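Local atomic coordinates of uncharacterized protein ABO_0056 (Alcanivorax borkumensis, PDB entry 3H35), a protein that is of unknown function but belongs to the abortive infection alpha (DUF4393) family, some members of which are probably involved in bacterial defence against phage. Residues E86-Y91 against I150-L155. Sequence-based numbering, arbitrary orientation. Where two conformers were deposited one is given.
With EDO (1,2-ethanediol), chain D.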
# COMPACT_ATOMS: atom_id res chain seq x y z
N GLU A 86 -7.70 -6.24 -9.66
CA GLU A 86 -7.04 -5.89 -8.40
C GLU A 86 -7.73 -6.42 -7.14
O GLU A 86 -8.94 -6.66 -7.12
CB GLU A 86 -6.88 -4.37 -8.30
CG GLU A 86 -5.61 -3.84 -9.01
CD GLU A 86 -5.51 -2.31 -8.95
OE1 GLU A 86 -6.54 -1.66 -8.59
OE2 GLU A 86 -4.39 -1.77 -9.24
N VAL A 87 -6.95 -6.55 -6.08
CA VAL A 87 -7.44 -7.00 -4.77
C VAL A 87 -8.25 -5.88 -4.12
O VAL A 87 -7.76 -4.77 -3.97
CB VAL A 87 -6.27 -7.40 -3.83
CG1 VAL A 87 -6.75 -7.46 -2.40
CG2 VAL A 87 -5.60 -8.71 -4.29
N LEU A 88 -9.49 -6.15 -3.72
CA LEU A 88 -10.31 -5.12 -3.10
C LEU A 88 -10.52 -5.28 -1.61
O LEU A 88 -10.75 -4.31 -0.96
CB LEU A 88 -11.69 -5.07 -3.76
CG LEU A 88 -11.68 -4.59 -5.20
CD1 LEU A 88 -13.08 -4.47 -5.74
CD2 LEU A 88 -10.93 -3.26 -5.32
N TYR A 89 -10.49 -6.51 -1.09
CA TYR A 89 -10.98 -6.78 0.23
C TYR A 89 -10.48 -8.15 0.60
O TYR A 89 -10.41 -9.02 -0.25
CB TYR A 89 -12.52 -6.79 0.24
CG TYR A 89 -13.18 -6.90 1.62
CD1 TYR A 89 -13.47 -5.76 2.34
CD2 TYR A 89 -13.59 -8.14 2.16
CE1 TYR A 89 -14.10 -5.83 3.55
CE2 TYR A 89 -14.22 -8.20 3.42
CZ TYR A 89 -14.47 -7.03 4.07
OH TYR A 89 -15.09 -7.00 5.30
N ARG A 90 -10.13 -8.33 1.85
CA ARG A 90 -9.65 -9.61 2.31
C ARG A 90 -10.27 -9.96 3.64
O ARG A 90 -10.52 -9.07 4.45
CB ARG A 90 -8.14 -9.64 2.38
CG ARG A 90 -7.54 -9.84 1.02
CD ARG A 90 -6.03 -9.96 1.01
NE ARG A 90 -5.61 -10.77 -0.14
CZ ARG A 90 -4.55 -10.54 -0.90
NH1 ARG A 90 -3.77 -9.49 -0.69
NH2 ARG A 90 -4.29 -11.37 -1.91
N TYR A 91 -10.55 -11.25 3.83
CA TYR A 91 -11.25 -11.75 5.00
C TYR A 91 -10.62 -13.05 5.44
O TYR A 91 -10.14 -13.82 4.64
CB TYR A 91 -12.76 -11.93 4.70
CG TYR A 91 -13.57 -12.26 5.93
CD1 TYR A 91 -14.11 -11.25 6.73
CD2 TYR A 91 -13.76 -13.58 6.31
CE1 TYR A 91 -14.84 -11.56 7.88
CE2 TYR A 91 -14.48 -13.90 7.46
CZ TYR A 91 -15.02 -12.88 8.24
OH TYR A 91 -15.73 -13.22 9.39
N ILE A 150 -22.21 -4.15 -6.22
CA ILE A 150 -23.03 -3.10 -6.86
C ILE A 150 -22.29 -2.40 -8.01
O ILE A 150 -22.83 -2.23 -9.11
CB ILE A 150 -23.46 -2.02 -5.85
CG1 ILE A 150 -24.32 -2.65 -4.74
CG2 ILE A 150 -24.23 -0.88 -6.57
CD1 ILE A 150 -24.75 -1.64 -3.68
N HIS A 151 -21.03 -2.03 -7.78
CA HIS A 151 -20.28 -1.27 -8.76
C HIS A 151 -19.19 -2.06 -9.50
O HIS A 151 -18.66 -1.56 -10.51
CB HIS A 151 -19.62 -0.08 -8.06
CG HIS A 151 -20.60 0.76 -7.32
ND1 HIS A 151 -21.56 1.51 -7.97
CD2 HIS A 151 -20.82 0.92 -6.00
CE1 HIS A 151 -22.31 2.12 -7.08
NE2 HIS A 151 -21.87 1.79 -5.87
N LEU A 152 -18.82 -3.22 -8.97
CA LEU A 152 -17.86 -4.13 -9.60
C LEU A 152 -18.56 -5.46 -9.90
O LEU A 152 -18.44 -6.43 -9.17
CB LEU A 152 -16.67 -4.34 -8.69
CG LEU A 152 -15.91 -2.99 -8.53
CD1 LEU A 152 -15.29 -2.89 -7.19
CD2 LEU A 152 -14.92 -2.81 -9.62
N PRO A 153 -19.33 -5.49 -10.98
CA PRO A 153 -20.26 -6.59 -11.17
C PRO A 153 -19.59 -7.93 -11.38
O PRO A 153 -20.19 -8.94 -11.08
CB PRO A 153 -21.05 -6.15 -12.41
CG PRO A 153 -20.15 -5.30 -13.15
CD PRO A 153 -19.32 -4.58 -12.14
N LYS A 154 -18.36 -7.94 -11.87
CA LYS A 154 -17.61 -9.18 -12.09
C LYS A 154 -16.78 -9.66 -10.87
O LYS A 154 -16.11 -10.70 -10.92
CB LYS A 154 -16.72 -9.00 -13.34
CG LYS A 154 -17.59 -8.95 -14.59
CD LYS A 154 -16.99 -8.25 -15.78
CE LYS A 154 -18.09 -8.00 -16.83
NZ LYS A 154 -17.68 -6.90 -17.79
N LEU A 155 -16.87 -8.91 -9.77
CA LEU A 155 -16.17 -9.22 -8.51
C LEU A 155 -16.16 -10.71 -8.25
O LEU A 155 -17.20 -11.37 -8.34
CB LEU A 155 -16.90 -8.57 -7.33
CG LEU A 155 -16.21 -8.47 -5.99
CD1 LEU A 155 -15.10 -7.40 -6.04
CD2 LEU A 155 -17.21 -8.14 -4.87
C1 EDO D . -6.52 -6.28 1.64
O1 EDO D . -7.46 -5.21 1.44
C2 EDO D . -5.20 -6.04 0.95
O2 EDO D . -4.69 -7.29 0.53
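Leu88 carries the whole of its segment's share in this contact: its CD1 methyl reaches out to the turn that follows helix 139-151 and meets two leucines there, Leu152 and Leu155. The contact is small, some 104 Å² in all over the two segments, and purely apolar. With CG anti to the carbonyl carbon (chi1 -67°) and an extended second torsion, the side chain of Leu88 carries CD1 outward from the strand. Leu152 comes from the other direction, the two side chains meeting tip to tip through their CD1 methyls; the modelled separation there is too short for two carbons, so the closeness of that pair is doubtful. The sounder touch is with Leu155, whose side chain lies obliquely to that of Leu88 and brings CD1 to 3.6 Å from Leu88 CD1. With CG anti to the backbone N (chi1 -166°) and chi2 at 73°, the side chain of Leu155 turns CD1 toward Leu88, although its CB bond does not point at the strand. Both leucines are presented by one type I beta turn, Leu152 to Leu155, closed by the backbone hydrogen bond from Leu155 N to Leu152 O, 3.0 Å.

Further along 86-91, Arg90 NH1 donates to O2 of an ethanediol molecule that was probably picked up from the crystallisation solution, at 2.7 Å, while its NH2 forms salt bridges with Glu160 and with Glu86 of the third subunit. A classic beta bulge places Leu88 and Tyr89 together across from Leu76 of strand 71-77, to which the backbone of both is hydrogen-bonded. Strand 87-91 is an outermost strand of the antiparallel sheet within this chain, and Leu88 links this edge to the connection between helix 139-151 and strand 156-164. Tyr89 packs on Ala144 and Leu148 of that same helix, and Leu155 also touches Leu148, while Ile120 of the second subunit packs against Leu152.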